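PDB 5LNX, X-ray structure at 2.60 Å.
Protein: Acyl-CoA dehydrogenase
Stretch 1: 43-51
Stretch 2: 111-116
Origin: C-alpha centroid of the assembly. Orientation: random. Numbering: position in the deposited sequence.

Stretch 1, residues 43-51: MGKHGLMGI
Stretch 2 (111-116) NLASGD

Where two helix ends meet backbone to backbone, glycine often sets the spacing, and this acyl-CoA dehydrogenase offers a compact example. One helix runs through Met43 to Lys45, and the chain leaves helical angles at His46; Leu48 N bonds to Met43 O (3.0 Å) and Gly47 N to Gly44 O (3.1 Å), with Gly47 at positive phi (73/33). The other helix gives way at Gly115 (92/2), whose N makes weak bonds to Asn111 O and Leu112 O, each 3.3 Å.

Gly44 CA lies 4.3 Å from Gly115 CA and 3.0 Å from Ser114 O; Gly50 CA sits 4.0 Å from Ala113 CA. A CB on Gly44 would strike Ser114 O, one on Gly50 would strike Ala113 CA, and one on Gly115 would meet both Gly44 CA and Met49 CG.

Met49 supplies the main side-chain contact. Its CB points toward the second stretch, 3.2 Å from Ala113 O and 3.9 Å from Gly115 CA, while chi1 -69° (m), chi2 -77° (m) and chi3 141° lead its end away. Leu48 and Ile51, both m,t, point away, as does Ala113 CB. Ser114, chi1 76° (p), instead accepts Asp116 N at OG (2.9 Å, 166°); Asp116 is t. No hydrogen bond joins the modelled stretches: Gly50 N approaches Ala113 O at 3.3 Å, but at a poor angle.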

# COMPACT_ATOMS: atom_id res chain seq x y z
N MET D 43 -39.61 -1.67 -8.61
CA MET D 43 -38.56 -1.25 -9.58
C MET D 43 -38.96 -1.57 -11.01
O MET D 43 -38.66 -0.82 -11.94
CB MET D 43 -37.23 -1.97 -9.31
CG MET D 43 -36.51 -1.57 -8.04
SD MET D 43 -35.03 -2.57 -7.77
CE MET D 43 -33.92 -1.85 -8.99
N GLY D 44 -39.62 -2.72 -11.16
CA GLY D 44 -40.24 -3.10 -12.43
C GLY D 44 -41.27 -2.12 -12.97
O GLY D 44 -41.17 -1.64 -14.10
N LYS D 45 -42.24 -1.77 -12.14
CA LYS D 45 -43.21 -0.74 -12.50
C LYS D 45 -42.58 0.60 -12.83
O LYS D 45 -43.05 1.30 -13.72
CB LYS D 45 -44.19 -0.53 -11.36
N HIS D 46 -41.55 0.97 -12.07
CA HIS D 46 -40.85 2.26 -12.29
C HIS D 46 -39.79 2.23 -13.40
O HIS D 46 -39.03 3.19 -13.57
CB HIS D 46 -40.24 2.77 -10.99
CG HIS D 46 -41.25 3.28 -10.01
ND1 HIS D 46 -41.03 4.42 -9.27
CD2 HIS D 46 -42.47 2.83 -9.65
CE1 HIS D 46 -42.06 4.64 -8.49
NE2 HIS D 46 -42.96 3.69 -8.70
N GLY D 47 -39.77 1.13 -14.16
CA GLY D 47 -39.07 1.07 -15.43
C GLY D 47 -37.56 1.01 -15.28
O GLY D 47 -36.83 1.56 -16.11
N LEU D 48 -37.12 0.36 -14.20
CA LEU D 48 -35.68 0.22 -13.88
C LEU D 48 -35.08 -1.12 -14.33
O LEU D 48 -33.86 -1.29 -14.33
CB LEU D 48 -35.47 0.36 -12.38
CG LEU D 48 -35.72 1.76 -11.79
CD1 LEU D 48 -35.48 1.74 -10.29
CD2 LEU D 48 -34.84 2.81 -12.45
N MET D 49 -35.92 -2.05 -14.74
CA MET D 49 -35.51 -3.46 -14.95
C MET D 49 -35.05 -3.86 -16.35
O MET D 49 -34.58 -4.97 -16.55
CB MET D 49 -36.66 -4.38 -14.51
CG MET D 49 -36.89 -4.38 -13.02
SD MET D 49 -35.64 -5.36 -12.19
CE MET D 49 -35.31 -4.44 -10.74
N GLY D 50 -35.16 -2.93 -17.29
CA GLY D 50 -34.70 -3.12 -18.65
C GLY D 50 -34.23 -1.84 -19.27
O GLY D 50 -34.73 -1.42 -20.30
N ILE D 51 -33.24 -1.22 -18.66
CA ILE D 51 -32.90 0.19 -18.95
C ILE D 51 -32.15 0.37 -20.29
O ILE D 51 -32.50 1.26 -21.06
CB ILE D 51 -32.10 0.86 -17.81
CG1 ILE D 51 -32.87 0.69 -16.50
CG2 ILE D 51 -31.77 2.32 -18.17
CD1 ILE D 51 -32.40 1.57 -15.36
N ASN D 111 -40.95 -9.53 -20.60
CA ASN D 111 -41.16 -9.92 -19.21
C ASN D 111 -39.94 -9.66 -18.34
O ASN D 111 -40.07 -9.36 -17.15
CB ASN D 111 -41.57 -11.38 -19.11
CG ASN D 111 -43.02 -11.61 -19.50
OD1 ASN D 111 -43.92 -10.91 -19.01
ND2 ASN D 111 -43.26 -12.60 -20.35
N LEU D 112 -38.77 -9.86 -18.92
CA LEU D 112 -37.51 -9.51 -18.23
C LEU D 112 -37.39 -8.00 -18.05
O LEU D 112 -36.98 -7.52 -16.99
CB LEU D 112 -36.30 -10.07 -18.99
CG LEU D 112 -36.19 -11.60 -18.95
CD1 LEU D 112 -35.21 -12.10 -20.01
CD2 LEU D 112 -35.79 -12.08 -17.56
N ALA D 113 -37.75 -7.27 -19.10
CA ALA D 113 -37.62 -5.81 -19.15
C ALA D 113 -38.54 -5.12 -18.14
O ALA D 113 -38.11 -4.33 -17.32
CB ALA D 113 -37.94 -5.32 -20.54
N SER D 114 -39.82 -5.48 -18.21
CA SER D 114 -40.84 -5.03 -17.26
C SER D 114 -40.49 -5.34 -15.81
O SER D 114 -40.89 -4.62 -14.89
CB SER D 114 -42.18 -5.71 -17.59
OG SER D 114 -42.19 -7.06 -17.16
N GLY D 115 -39.79 -6.45 -15.60
CA GLY D 115 -39.53 -6.98 -14.24
C GLY D 115 -40.55 -7.99 -13.75
O GLY D 115 -40.46 -8.49 -12.64
N ASP D 116 -41.53 -8.31 -14.60
CA ASP D 116 -42.42 -9.48 -14.35
C ASP D 116 -41.62 -10.78 -14.23
O ASP D 116 -42.00 -11.67 -13.48
CB ASP D 116 -43.46 -9.63 -15.47
CG ASP D 116 -44.42 -10.80 -15.20
OD1 ASP D 116 -45.12 -10.79 -14.16
OD2 ASP D 116 -44.48 -11.72 -16.04